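Local atomic coordinates of succinylglutamate desuccinylase (Vibrio parahaemolyticus, PDB entry 2BCO), a protein that probably hydrolyses N-succinyl-L-glutamate to L-glutamate and succinate, the last step of arginine degradation by the AST pathway, using one zinc ion per subunit. Residues R177-V182 with T332-G337; D183-A188 with K255-Y260; R264-L269 with K299-K304. One frame throughout, in Å; residues are numbered along the deposited sequence.

Contact 1. Residues R177-V182 with T332-G337; sequences RSKALV and TRFEEG
The capped N terminus of helix 179-188 meets a beta-hairpin here, where strand 322-335 turns through Glu-336 and Gly-337 into strand 338-341. The apolar part of the contact centres on the ring of Phe-334. Lys-179 has CG anti to its backbone N and then bends at chi2 (75°), so that its methylene chain crosses the phenyl side chain at about a right angle. CD of Lys-179 lies 4.0 Å from the centroid of the Phe-334 ring, a CH-pi contact over one face, offset toward the rim. A long aliphatic chain suits this exposed site, since its methylenes can cover the ring while the ammonium stays beside the CD2 and CE2 side. Val-182, one helical turn later, meets Phe-334 tip to tip, its CG2 3.5 Å from Phe-334 CZ. The carbonyl O of Arg-177 comes up to the ring edge, whereas the Arg-177 guanidinium leads away and is hydrogen-bonded to Ser-169 and Ser-196.

Polar links join backbone to backbone. The N-H of Lys-179 is at the first turn of the helix, where it has no helical acceptor; it donates to a water 3.1 Å from Lys-179 N, which in turn donates to Gly-337 O at 2.6 Å. The same carbonyl receives a nearly straight CA-H...O contact from Ser-178, with CA 3.4 Å from Gly-337 O. Glycine belongs in this turn, because a side chain at these backbone angles would collide with the carbonyl O of Glu-336.

Capping completes the site. Ser-178, the N-cap, is short enough to fold back on its own helix, and its hydroxyl is also hydrogen-bonded to Gln-214. With chi1 at 69°, Ser-178 OG accepts from Leu-181 N at 3.2 Å, the N-H pointing almost straight at it (164°).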
ATOM      1  N   ARG A 177      -9.336   7.383  -8.405  1.00 12.82           N
ATOM      2  CA  ARG A 177      -9.727   6.023  -8.735  1.00 12.41           C
ATOM      3  C   ARG A 177      -9.938   5.942 -10.237  1.00 14.22           C
ATOM      4  O   ARG A 177     -11.043   5.703 -10.707  1.00 16.59           O
ATOM      5  CB  ARG A 177     -11.001   5.670  -7.983  1.00 12.91           C
ATOM      6  CG  ARG A 177     -10.806   5.677  -6.461  1.00 14.84           C
ATOM      7  CD  ARG A 177     -12.102   5.449  -5.717  1.00 10.71           C
ATOM      8  NE  ARG A 177     -11.877   5.272  -4.287  1.00 12.38           N
ATOM      9  CZ  ARG A 177     -12.833   5.359  -3.369  1.00 11.19           C
ATOM     10  NH1 ARG A 177     -14.082   5.620  -3.731  1.00 11.84           N
ATOM     11  NH2 ARG A 177     -12.542   5.191  -2.091  1.00 11.38           N
ATOM     12  N   SER A 178      -8.845   6.121 -10.972  1.00 10.97           N
ATOM     13  CA  SER A 178      -8.850   6.139 -12.429  1.00 12.73           C
ATOM     14  C   SER A 178      -8.948   4.815 -13.186  1.00 14.26           C
ATOM     15  O   SER A 178      -8.885   3.718 -12.616  1.00 14.32           O
ATOM     16  CB  SER A 178      -7.600   6.862 -12.924  1.00 14.60           C
ATOM     17  OG  SER A 178      -6.450   6.075 -12.648  1.00 16.28           O
ATOM     18  N   LYS A 179      -9.083   4.961 -14.499  1.00 14.60           N
ATOM     19  CA  LYS A 179      -9.174   3.842 -15.416  1.00 14.24           C
ATOM     20  C   LYS A 179      -7.827   3.114 -15.425  1.00 11.35           C
ATOM     21  O   LYS A 179      -7.772   1.892 -15.400  1.00  9.94           O
ATOM     22  CB  LYS A 179      -9.495   4.360 -16.824  1.00 20.60           C
ATOM     23  CG  LYS A 179      -9.668   3.271 -17.871  1.00 26.20           C
ATOM     24  CD  LYS A 179     -11.005   2.575 -17.696  1.00 30.81           C
ATOM     25  CE  LYS A 179     -11.222   1.519 -18.754  1.00 34.17           C
ATOM     26  NZ  LYS A 179     -12.556   0.886 -18.598  1.00 35.22           N
ATOM     27  N   ALA A 180      -6.738   3.875 -15.461  1.00  9.53           N
ATOM     28  CA  ALA A 180      -5.407   3.275 -15.478  1.00  9.57           C
ATOM     29  C   ALA A 180      -5.125   2.503 -14.194  1.00  9.90           C
ATOM     30  O   ALA A 180      -4.589   1.395 -14.240  1.00 10.90           O
ATOM     31  CB  ALA A 180      -4.356   4.344 -15.689  1.00 10.88           C
ATOM     32  N   LEU A 181      -5.489   3.082 -13.048  1.00 11.63           N
ATOM     33  CA  LEU A 181      -5.266   2.410 -11.769  1.00 10.99           C
ATOM     34  C   LEU A 181      -6.004   1.081 -11.698  1.00 10.99           C
ATOM     35  O   LEU A 181      -5.435   0.084 -11.263  1.00 14.20           O
ATOM     36  CB  LEU A 181      -5.715   3.285 -10.599  1.00  8.08           C
ATOM     37  CG  LEU A 181      -5.466   2.632  -9.231  1.00  7.41           C
ATOM     38  CD1 LEU A 181      -3.955   2.587  -8.955  1.00  6.72           C
ATOM     39  CD2 LEU A 181      -6.175   3.392  -8.143  1.00  4.21           C
ATOM     40  N   VAL A 182      -7.270   1.077 -12.114  1.00  8.03           N
ATOM     41  CA  VAL A 182      -8.093  -0.131 -12.108  1.00  7.08           C
ATOM     42  C   VAL A 182      -7.541  -1.155 -13.090  1.00  9.29           C
ATOM     43  O   VAL A 182      -7.487  -2.343 -12.784  1.00 12.52           O
ATOM     44  CB  VAL A 182      -9.566   0.190 -12.464  1.00 13.51           C
ATOM     45  CG1 VAL A 182     -10.348  -1.099 -12.712  1.00 14.11           C
ATOM     46  CG2 VAL A 182     -10.207   0.961 -11.322  1.00 10.97           C
ATOM     47  N   THR A 332     -20.401  -1.361  -9.572  1.00 17.70           N
ATOM     48  CA  THR A 332     -19.582  -0.238  -9.971  1.00 16.09           C
ATOM     49  C   THR A 332     -19.629   0.125 -11.453  1.00 17.20           C
ATOM     50  O   THR A 332     -20.176  -0.604 -12.276  1.00 18.49           O
ATOM     51  CB  THR A 332     -18.128  -0.519  -9.573  1.00 15.53           C
ATOM     52  OG1 THR A 332     -17.690  -1.743 -10.197  1.00 11.07           O
ATOM     53  CG2 THR A 332     -18.022  -0.649  -8.052  1.00 10.40           C
ATOM     54  N   ARG A 333     -19.032   1.267 -11.768  1.00 11.06           N
ATOM     55  CA  ARG A 333     -18.966   1.768 -13.126  1.00 12.43           C
ATOM     56  C   ARG A 333     -17.984   2.930 -13.130  1.00 12.06           C
ATOM     57  O   ARG A 333     -17.518   3.354 -12.075  1.00 11.49           O
ATOM     58  CB  ARG A 333     -20.349   2.257 -13.573  1.00 19.35           C
ATOM     59  CG  ARG A 333     -20.927   3.386 -12.700  1.00 20.25           C
ATOM     60  CD  ARG A 333     -22.375   3.714 -13.070  1.00 22.71           C
ATOM     61  NE  ARG A 333     -22.749   5.058 -12.635  1.00 25.02           N
ATOM     62  CZ  ARG A 333     -22.966   5.402 -11.374  1.00 29.22           C
ATOM     63  NH1 ARG A 333     -22.860   4.495 -10.406  1.00 33.64           N
ATOM     64  NH2 ARG A 333     -23.262   6.656 -11.076  1.00 29.93           N
ATOM     65  N   PHE A 334     -17.672   3.438 -14.317  1.00 13.70           N
ATOM     66  CA  PHE A 334     -16.774   4.574 -14.461  1.00 14.47           C
ATOM     67  C   PHE A 334     -17.565   5.811 -14.873  1.00 18.34           C
ATOM     68  O   PHE A 334     -18.203   5.837 -15.930  1.00 19.56           O
ATOM     69  CB  PHE A 334     -15.697   4.291 -15.513  1.00 14.05           C
ATOM     70  CG  PHE A 334     -14.436   3.697 -14.949  1.00 15.98           C
ATOM     71  CD1 PHE A 334     -13.574   4.474 -14.173  1.00 14.95           C
ATOM     72  CD2 PHE A 334     -14.122   2.357 -15.161  1.00 13.05           C
ATOM     73  CE1 PHE A 334     -12.410   3.923 -13.625  1.00 17.09           C
ATOM     74  CE2 PHE A 334     -12.968   1.796 -14.622  1.00 14.17           C
ATOM     75  CZ  PHE A 334     -12.108   2.576 -13.847  1.00 15.35           C
ATOM     76  N   GLU A 335     -17.538   6.829 -14.023  1.00 19.63           N
ATOM     77  CA  GLU A 335     -18.217   8.074 -14.319  1.00 21.07           C
ATOM     78  C   GLU A 335     -17.147   9.146 -14.435  1.00 21.41           C
ATOM     79  O   GLU A 335     -16.481   9.486 -13.458  1.00 20.16           O
ATOM     80  CB  GLU A 335     -19.213   8.432 -13.218  1.00 29.28           C
ATOM     81  CG  GLU A 335     -20.064   9.655 -13.567  1.00 36.13           C
ATOM     82  CD  GLU A 335     -21.179   9.914 -12.570  1.00 38.87           C
ATOM     83  OE1 GLU A 335     -21.948  10.878 -12.774  1.00 42.61           O
ATOM     84  OE2 GLU A 335     -21.287   9.160 -11.580  1.00 41.10           O
ATOM     85  N   GLU A 336     -16.972   9.660 -15.650  1.00 28.62           N
ATOM     86  CA  GLU A 336     -15.977  10.697 -15.921  1.00 28.83           C
ATOM     87  C   GLU A 336     -14.564  10.246 -15.546  1.00 26.39           C
ATOM     88  O   GLU A 336     -13.760  11.040 -15.060  1.00 27.13           O
ATOM     89  CB  GLU A 336     -16.332  11.980 -15.160  1.00 37.44           C
ATOM     90  CG  GLU A 336     -17.645  12.617 -15.589  1.00 43.46           C
ATOM     91  CD  GLU A 336     -17.534  13.362 -16.909  1.00 49.20           C
ATOM     92  OE1 GLU A 336     -17.215  12.723 -17.939  1.00 50.75           O
ATOM     93  OE2 GLU A 336     -17.763  14.594 -16.913  1.00 49.92           O
ATOM     94  N   GLY A 337     -14.269   8.972 -15.781  1.00 20.95           N
ATOM     95  CA  GLY A 337     -12.950   8.445 -15.478  1.00 18.96           C
ATOM     96  C   GLY A 337     -12.722   8.081 -14.019  1.00 16.77           C
ATOM     97  O   GLY A 337     -11.599   7.769 -13.625  1.00 19.03           O
TER
HETATM   98  O   HOH W   1      -9.790   7.799 -15.484  1.00 19.32           O

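Contact 2. Residues D183-A188 with K255-Y260; sequences DFLDSA and KPCIKY
Asp-186 reaches out from the flank of helix 179-188 and lays its carboxylate against the backbone of 255-257, the chain that leads into strand 258-267. Its CG is anti to the carbonyl carbon and beside the backbone N (chi1 -64°), which brings the side chain's end nearer to 255-257 than its root. Asp-186 OD2 then accepts a hydrogen bond from Cys-257 N at 3.0 Å (156° at the hydrogen). The N-H arrives from above the carboxylate plane, 46° out of it. An aspartate fits well: its short side chain places OD2 at this amide directly from the helix flank, just before the strand begins.

Pro-256 CA packs beside the same group, 3.6 Å from Asp-186 OD2. On the helix backbone, Asp-186 O is linked to Lys-255 O by a water that donates to both carbonyls, so this residue grips the incoming chain once directly, through OD2, and once through water.

Cys-257 turns its thiol toward the helix, SG sitting 4.1 Å from Leu-185 CB. Both side chains also touch Val-193 of strand 192-195, and their small or branched apolar groups suit this buried seam. Lys-259 curls back so that NZ donates to Cys-257 O at 2.7 Å, on a carbonyl lone pair. Lys-259 NZ is then 4.5 Å from Asp-186 OD2, too far for a salt bridge, yet near enough that it may help keep the carboxylate ionised.

A helix of the zinc-exopeptidase-like catalytic domain of the AspA/AstE family is thereby pinned to the chain entering strand 258-267, which runs beside 192-195 and on into the barrel-sandwich hybrid domain.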
ATOM      1  N   ASP A 183      -7.132  -0.700 -14.270  1.00  8.26           N
ATOM      2  CA  ASP A 183      -6.545  -1.611 -15.248  1.00 10.72           C
ATOM      3  C   ASP A 183      -5.302  -2.254 -14.634  1.00  8.66           C
ATOM      4  O   ASP A 183      -5.005  -3.419 -14.903  1.00  7.55           O
ATOM      5  CB  ASP A 183      -6.136  -0.862 -16.527  1.00  8.88           C
ATOM      6  CG  ASP A 183      -7.301  -0.626 -17.468  1.00 13.62           C
ATOM      7  OD1 ASP A 183      -7.116   0.126 -18.457  1.00 14.33           O
ATOM      8  OD2 ASP A 183      -8.395  -1.189 -17.226  1.00 12.68           O
ATOM      9  N   PHE A 184      -4.575  -1.481 -13.826  1.00 12.69           N
ATOM     10  CA  PHE A 184      -3.363  -1.978 -13.178  1.00  9.72           C
ATOM     11  C   PHE A 184      -3.722  -3.096 -12.223  1.00 11.47           C
ATOM     12  O   PHE A 184      -3.077  -4.143 -12.226  1.00 14.38           O
ATOM     13  CB  PHE A 184      -2.647  -0.867 -12.397  1.00 14.01           C
ATOM     14  CG  PHE A 184      -1.473  -1.355 -11.580  1.00 10.58           C
ATOM     15  CD1 PHE A 184      -0.348  -1.900 -12.200  1.00 12.74           C
ATOM     16  CD2 PHE A 184      -1.514  -1.324 -10.191  1.00 12.46           C
ATOM     17  CE1 PHE A 184       0.724  -2.402 -11.440  1.00 12.96           C
ATOM     18  CE2 PHE A 184      -0.444  -1.827  -9.416  1.00 11.20           C
ATOM     19  CZ  PHE A 184       0.669  -2.369 -10.048  1.00 12.50           C
ATOM     20  N   LEU A 185      -4.753  -2.868 -11.408  1.00 12.94           N
ATOM     21  CA  LEU A 185      -5.215  -3.866 -10.449  1.00 11.39           C
ATOM     22  C   LEU A 185      -5.524  -5.175 -11.168  1.00 11.13           C
ATOM     23  O   LEU A 185      -5.096  -6.244 -10.734  1.00 11.57           O
ATOM     24  CB  LEU A 185      -6.497  -3.409  -9.736  1.00 11.27           C
ATOM     25  CG  LEU A 185      -6.528  -2.530  -8.469  1.00 16.86           C
ATOM     26  CD1 LEU A 185      -5.581  -3.084  -7.412  1.00 11.90           C
ATOM     27  CD2 LEU A 185      -6.154  -1.114  -8.812  1.00 19.57           C
ATOM     28  N   ASP A 186      -6.279  -5.077 -12.262  1.00 11.85           N
ATOM     29  CA  ASP A 186      -6.678  -6.248 -13.025  1.00  9.36           C
ATOM     30  C   ASP A 186      -5.480  -6.954 -13.647  1.00  7.88           C
ATOM     31  O   ASP A 186      -5.360  -8.174 -13.570  1.00  8.87           O
ATOM     32  CB  ASP A 186      -7.698  -5.848 -14.102  1.00 10.92           C
ATOM     33  CG  ASP A 186      -9.002  -5.325 -13.507  1.00 12.82           C
ATOM     34  OD1 ASP A 186      -9.819  -4.755 -14.254  1.00 13.76           O
ATOM     35  OD2 ASP A 186      -9.218  -5.488 -12.289  1.00 14.96           O
ATOM     36  N   SER A 187      -4.582  -6.187 -14.248  1.00  8.89           N
ATOM     37  CA  SER A 187      -3.404  -6.785 -14.858  1.00 12.78           C
ATOM     38  C   SER A 187      -2.526  -7.453 -13.809  1.00 13.41           C
ATOM     39  O   SER A 187      -1.906  -8.478 -14.087  1.00 15.74           O
ATOM     40  CB  SER A 187      -2.589  -5.730 -15.612  1.00 10.29           C
ATOM     41  OG  SER A 187      -3.303  -5.270 -16.745  1.00 13.62           O
ATOM     42  N   ALA A 188      -2.486  -6.876 -12.606  1.00  8.96           N
ATOM     43  CA  ALA A 188      -1.673  -7.410 -11.513  1.00  8.79           C
ATOM     44  C   ALA A 188      -2.307  -8.627 -10.880  1.00  9.20           C
ATOM     45  O   ALA A 188      -1.667  -9.316 -10.098  1.00  9.55           O
ATOM     46  CB  ALA A 188      -1.446  -6.342 -10.446  1.00  7.80           C
ATOM     47  N   LYS A 255      -9.370 -10.611 -15.839  1.00 26.18           N
ATOM     48  CA  LYS A 255     -10.698 -10.402 -15.275  1.00 22.25           C
ATOM     49  C   LYS A 255     -10.736  -9.220 -14.309  1.00 18.33           C
ATOM     50  O   LYS A 255      -9.699  -8.792 -13.788  1.00 16.28           O
ATOM     51  CB  LYS A 255     -11.169 -11.653 -14.531  1.00 32.41           C
ATOM     52  CG  LYS A 255     -10.366 -11.983 -13.282  1.00 36.76           C
ATOM     53  CD  LYS A 255     -10.965 -13.181 -12.553  1.00 40.64           C
ATOM     54  CE  LYS A 255     -10.218 -13.490 -11.266  1.00 42.99           C
ATOM     55  NZ  LYS A 255     -10.843 -14.619 -10.514  1.00 47.17           N
ATOM     56  N   PRO A 256     -11.939  -8.676 -14.062  1.00 18.18           N
ATOM     57  CA  PRO A 256     -12.053  -7.546 -13.137  1.00 16.01           C
ATOM     58  C   PRO A 256     -11.899  -8.016 -11.694  1.00 15.27           C
ATOM     59  O   PRO A 256     -12.456  -9.049 -11.311  1.00 14.28           O
ATOM     60  CB  PRO A 256     -13.454  -7.011 -13.410  1.00  9.95           C
ATOM     61  CG  PRO A 256     -14.224  -8.264 -13.772  1.00  9.91           C
ATOM     62  CD  PRO A 256     -13.243  -8.996 -14.676  1.00 12.29           C
ATOM     63  N   CYS A 257     -11.125  -7.274 -10.906  1.00 14.22           N
ATOM     64  CA  CYS A 257     -10.957  -7.620  -9.501  1.00 15.36           C
ATOM     65  C   CYS A 257     -12.308  -7.356  -8.839  1.00 13.47           C
ATOM     66  O   CYS A 257     -13.110  -6.571  -9.348  1.00 14.99           O
ATOM     67  CB  CYS A 257      -9.874  -6.746  -8.858  1.00 11.05           C
ATOM     68  SG  CYS A 257     -10.170  -4.964  -8.949  1.00 18.30           S
ATOM     69  N   ILE A 258     -12.575  -8.018  -7.724  1.00 11.29           N
ATOM     70  CA  ILE A 258     -13.832  -7.799  -7.029  1.00 13.41           C
ATOM     71  C   ILE A 258     -13.791  -6.403  -6.392  1.00 14.54           C
ATOM     72  O   ILE A 258     -12.769  -6.003  -5.826  1.00 16.05           O
ATOM     73  CB  ILE A 258     -14.046  -8.878  -5.951  1.00 18.17           C
ATOM     74  CG1 ILE A 258     -14.100 -10.258  -6.623  1.00 17.35           C
ATOM     75  CG2 ILE A 258     -15.342  -8.613  -5.176  1.00 17.98           C
ATOM     76  CD1 ILE A 258     -13.972 -11.406  -5.651  1.00 14.54           C
ATOM     77  N   LYS A 259     -14.889  -5.660  -6.509  1.00 14.85           N
ATOM     78  CA  LYS A 259     -14.963  -4.315  -5.951  1.00 15.36           C
ATOM     79  C   LYS A 259     -15.824  -4.359  -4.689  1.00 16.70           C
ATOM     80  O   LYS A 259     -16.945  -4.879  -4.706  1.00 17.29           O
ATOM     81  CB  LYS A 259     -15.592  -3.345  -6.963  1.00 20.36           C
ATOM     82  CG  LYS A 259     -15.047  -3.417  -8.398  1.00 19.52           C
ATOM     83  CD  LYS A 259     -13.579  -2.999  -8.493  1.00 21.00           C
ATOM     84  CE  LYS A 259     -13.108  -2.909  -9.947  1.00 17.49           C
ATOM     85  NZ  LYS A 259     -13.257  -4.196 -10.696  1.00 15.11           N
ATOM     86  N   TYR A 260     -15.297  -3.820  -3.594  1.00 10.20           N
ATOM     87  CA  TYR A 260     -16.014  -3.799  -2.323  1.00  9.70           C
ATOM     88  C   TYR A 260     -16.246  -2.358  -1.895  1.00  8.66           C
ATOM     89  O   TYR A 260     -15.543  -1.459  -2.331  1.00 10.25           O
ATOM     90  CB  TYR A 260     -15.202  -4.501  -1.227  1.00 12.28           C
ATOM     91  CG  TYR A 260     -15.164  -6.012  -1.311  1.00 14.10           C
ATOM     92  CD1 TYR A 260     -16.220  -6.787  -0.826  1.00 15.11           C
ATOM     93  CD2 TYR A 260     -14.077  -6.669  -1.872  1.00 12.51           C
ATOM     94  CE1 TYR A 260     -16.192  -8.184  -0.902  1.00 13.08           C
ATOM     95  CE2 TYR A 260     -14.037  -8.063  -1.951  1.00 14.12           C
ATOM     96  CZ  TYR A 260     -15.095  -8.813  -1.466  1.00 13.72           C
ATOM     97  OH  TYR A 260     -15.051 -10.188  -1.540  1.00 17.05           O
TER
HETATM   98  O   HOH W   2      -7.429  -9.597 -12.649  1.00 27.10           O

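Contact 3. Residues R264-L269 with K299-K304; sequences RTIVRL and KPLMAK
Strands 258-267 and 299-302 face each other across the barrel-sandwich hybrid domain with no backbone pairing between them; side chains of one segment meet side chains and backbone of the other. They run in opposite senses, and the CA atoms of Ile-266 and Leu-301 are 8.8 Å apart.

Arg-264 spans most of this gap. Its CB already points at the other segment, and chi1 of 55° puts CG in the crowded position between backbone N and carbonyl carbon. From CG to NE the chain is extended, which is what lets a long arginine reach across. Arg-264 NE passes 3.7 Å from Lys-304 CB, the two side chains crossing obliquely. NE also makes a salt bridge to Glu-308, which offsets the guanidinium charge; Glu-308 accepts a hydrogen bond from Lys-304 N as well and so ties the arginine to the far segment. At chi4 (75°) the guanidinium turns, bringing its edge to the backbone of 302-303. Arg-264 NH2 ends 2.5 Å from the carbonyl O of Met-302, a selenomethionine, but the angle is too poor for a hydrogen bond. Ala-303 CA lies at the same edge, 3.7 Å from Arg-264 NH2; its small, buried methyl points the other way, against Phe-287 and Glu-308.

Lys-304 starts toward the arginine, but its end leads away, and Lys-304 NZ lies 6.3 Å from Arg-264 NE.

Further along the strand the contact becomes apolar. Leu-301, which also packs on Phe-273 and Phe-275, brings its end toward buried Ile-266, and the two branched chains meet loosely, with Ile-266 CG2 4.5 Å from Leu-301 CD2.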
ATOM      1  N   ARG A 264     -20.539  -0.784   6.658  1.00 28.33           N
ATOM      2  CA  ARG A 264     -20.552   0.029   7.863  1.00 29.57           C
ATOM      3  C   ARG A 264     -19.243  -0.088   8.625  1.00 29.13           C
ATOM      4  O   ARG A 264     -18.478  -1.039   8.443  1.00 26.81           O
ATOM      5  CB  ARG A 264     -21.741  -0.337   8.758  1.00 49.09           C
ATOM      6  CG  ARG A 264     -21.847  -1.791   9.154  1.00 53.48           C
ATOM      7  CD  ARG A 264     -23.299  -2.125   9.483  1.00 55.55           C
ATOM      8  NE  ARG A 264     -23.465  -3.503   9.931  1.00 58.67           N
ATOM      9  CZ  ARG A 264     -23.115  -3.944  11.133  1.00 59.50           C
ATOM     10  NH1 ARG A 264     -22.581  -3.113  12.017  1.00 61.48           N
ATOM     11  NH2 ARG A 264     -23.288  -5.218  11.447  1.00 60.40           N
ATOM     12  N   THR A 265     -18.984   0.908   9.463  1.00 35.31           N
ATOM     13  CA  THR A 265     -17.767   0.954  10.256  1.00 35.16           C
ATOM     14  C   THR A 265     -18.104   0.687  11.724  1.00 35.20           C
ATOM     15  O   THR A 265     -19.009   1.306  12.280  1.00 36.20           O
ATOM     16  CB  THR A 265     -17.074   2.333  10.094  1.00 37.59           C
ATOM     17  OG1 THR A 265     -15.827   2.340  10.802  1.00 39.88           O
ATOM     18  CG2 THR A 265     -17.963   3.438  10.628  1.00 39.18           C
ATOM     19  N   ILE A 266     -17.384  -0.247  12.341  1.00 36.53           N
ATOM     20  CA  ILE A 266     -17.604  -0.613  13.738  1.00 36.86           C
ATOM     21  C   ILE A 266     -16.719   0.207  14.681  1.00 37.62           C
ATOM     22  O   ILE A 266     -15.498   0.232  14.532  1.00 38.16           O
ATOM     23  CB  ILE A 266     -17.304  -2.119  13.971  1.00 33.73           C
ATOM     24  CG1 ILE A 266     -18.130  -2.978  13.009  1.00 31.70           C
ATOM     25  CG2 ILE A 266     -17.592  -2.493  15.419  1.00 31.64           C
ATOM     26  CD1 ILE A 266     -19.628  -2.758  13.103  1.00 29.12           C
ATOM     27  N   VAL A 267     -17.337   0.863  15.657  1.00 38.33           N
ATOM     28  CA  VAL A 267     -16.596   1.676  16.618  1.00 40.17           C
ATOM     29  C   VAL A 267     -16.785   1.178  18.054  1.00 42.49           C
ATOM     30  O   VAL A 267     -17.914   0.978  18.500  1.00 42.13           O
ATOM     31  CB  VAL A 267     -17.045   3.153  16.558  1.00 43.60           C
ATOM     32  CG1 VAL A 267     -16.167   4.000  17.469  1.00 43.86           C
ATOM     33  CG2 VAL A 267     -16.997   3.661  15.123  1.00 42.21           C
ATOM     34  N   ARG A 268     -15.679   0.987  18.770  1.00 31.26           N
ATOM     35  CA  ARG A 268     -15.726   0.520  20.159  1.00 32.69           C
ATOM     36  C   ARG A 268     -16.272   1.600  21.093  1.00 34.36           C
ATOM     37  O   ARG A 268     -15.673   2.667  21.252  1.00 33.43           O
ATOM     38  CB  ARG A 268     -14.329   0.097  20.626  1.00 40.27           C
ATOM     39  CG  ARG A 268     -14.268  -0.432  22.058  1.00 38.47           C
ATOM     40  CD  ARG A 268     -12.868  -0.924  22.381  1.00 38.41           C
ATOM     41  NE  ARG A 268     -12.758  -1.557  23.696  1.00 38.38           N
ATOM     42  CZ  ARG A 268     -11.693  -2.251  24.100  1.00 39.46           C
ATOM     43  NH1 ARG A 268     -10.647  -2.403  23.293  1.00 39.05           N
ATOM     44  NH2 ARG A 268     -11.666  -2.800  25.309  1.00 38.85           N
ATOM     45  N   LEU A 269     -17.414   1.306  21.710  1.00 58.39           N
ATOM     46  CA  LEU A 269     -18.072   2.233  22.622  1.00 61.42           C
ATOM     47  C   LEU A 269     -17.769   1.986  24.097  1.00 62.81           C
ATOM     48  O   LEU A 269     -17.654   2.934  24.873  1.00 62.40           O
ATOM     49  CB  LEU A 269     -19.589   2.188  22.409  1.00 67.73           C
ATOM     50  CG  LEU A 269     -20.240   3.311  21.599  1.00 70.32           C
ATOM     51  CD1 LEU A 269     -20.180   4.610  22.398  1.00 72.00           C
ATOM     52  CD2 LEU A 269     -19.546   3.462  20.250  1.00 70.73           C
ATOM     53  N   LYS A 299     -25.094  -4.261  23.910  1.00 61.41           N
ATOM     54  CA  LYS A 299     -25.561  -4.360  22.529  1.00 60.95           C
ATOM     55  C   LYS A 299     -24.612  -5.231  21.708  1.00 59.05           C
ATOM     56  O   LYS A 299     -23.449  -4.881  21.511  1.00 57.90           O
ATOM     57  CB  LYS A 299     -25.645  -2.960  21.915  1.00 80.13           C
ATOM     58  CG  LYS A 299     -26.782  -2.767  20.920  1.00 85.41           C
ATOM     59  CD  LYS A 299     -26.612  -3.612  19.670  1.00 89.10           C
ATOM     60  CE  LYS A 299     -27.718  -3.321  18.666  1.00 91.30           C
ATOM     61  NZ  LYS A 299     -27.534  -4.073  17.394  1.00 94.11           N
ATOM     62  N   PRO A 300     -25.102  -6.380  21.213  1.00 48.47           N
ATOM     63  CA  PRO A 300     -24.283  -7.296  20.414  1.00 46.26           C
ATOM     64  C   PRO A 300     -24.004  -6.818  18.988  1.00 43.69           C
ATOM     65  O   PRO A 300     -24.661  -5.908  18.484  1.00 41.66           O
ATOM     66  CB  PRO A 300     -25.099  -8.584  20.438  1.00 63.29           C
ATOM     67  CG  PRO A 300     -26.503  -8.063  20.395  1.00 64.43           C
ATOM     68  CD  PRO A 300     -26.461  -6.925  21.404  1.00 64.89           C
ATOM     69  N   LEU A 301     -23.018  -7.443  18.353  1.00 43.50           N
ATOM     70  CA  LEU A 301     -22.640  -7.110  16.983  1.00 41.29           C
ATOM     71  C   LEU A 301     -23.174  -8.197  16.056  1.00 41.70           C
ATOM     72  O   LEU A 301     -22.883  -9.378  16.253  1.00 40.97           O
ATOM     73  CB  LEU A 301     -21.114  -7.037  16.856  1.00 32.53           C
ATOM     74  CG  LEU A 301     -20.372  -6.114  17.829  1.00 30.81           C
ATOM     75  CD1 LEU A 301     -18.878  -6.264  17.624  1.00 27.42           C
ATOM     76  CD2 LEU A 301     -20.810  -4.666  17.619  1.00 28.85           C
HETATM   77  N   MSE A 302     -23.968  -7.804  15.063  1.00 38.09           N
HETATM   78  CA  MSE A 302     -24.518  -8.767  14.110  1.00 40.08           C
HETATM   79  C   MSE A 302     -24.579  -8.178  12.714  1.00 40.70           C
HETATM   80  O   MSE A 302     -24.751  -6.972  12.551  1.00 37.87           O
HETATM   81  CB  MSE A 302     -25.920  -9.225  14.526  1.00 61.93           C
HETATM   82  CG  MSE A 302     -26.943  -8.108  14.684  1.00 67.07           C
HETATM   83 SE   MSE A 302     -28.767  -8.775  14.878  1.00 75.40          SE
HETATM   84  CE  MSE A 302     -29.645  -7.581  13.629  1.00 71.09           C
ATOM     85  N   ALA A 303     -24.439  -9.034  11.710  1.00 28.86           N
ATOM     86  CA  ALA A 303     -24.484  -8.587  10.324  1.00 32.14           C
ATOM     87  C   ALA A 303     -25.840  -7.959  10.014  1.00 35.08           C
ATOM     88  O   ALA A 303     -26.870  -8.419  10.504  1.00 33.95           O
ATOM     89  CB  ALA A 303     -24.217  -9.764   9.385  1.00 44.67           C
ATOM     90  N   LYS A 304     -25.826  -6.906   9.202  1.00 56.55           N
ATOM     91  CA  LYS A 304     -27.045  -6.202   8.820  1.00 60.93           C
ATOM     92  C   LYS A 304     -27.613  -6.825   7.548  1.00 62.46           C
ATOM     93  O   LYS A 304     -28.733  -7.337   7.541  1.00 63.41           O
ATOM     94  CB  LYS A 304     -26.744  -4.714   8.591  1.00 86.11           C
ATOM     95  CG  LYS A 304     -27.974  -3.815   8.593  1.00 90.47           C
ATOM     96  CD  LYS A 304     -27.594  -2.337   8.516  1.00 93.76           C
ATOM     97  CE  LYS A 304     -27.178  -1.925   7.112  1.00 95.83           C
ATOM     98  NZ  LYS A 304     -28.328  -1.979   6.164  1.00 99.21           N
TER

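From the N terminus, the chain passes through the zinc-binding residues and reaches helix 179-188, whose first turn opens contact 1 and whose later turns open contact 2. Contact 2 closes first, when 255-260 comes back to the helix. Strand 258-267 then runs on to open contact 3, which closes at 299-304 as a short loop within the hybrid domain. Contact 1 closes last, at 332-337, so it encloses the other two, which follow one another in series. Contacts 1 and 2 adjoin, Thr-332 packing on Lys-259 where neighbouring strands lie side by side; together they dock the catalytic domain's helix on the C-terminal part. Contact 3 lies about 31 Å from contact 1 and 29 Å from contact 2, between centres.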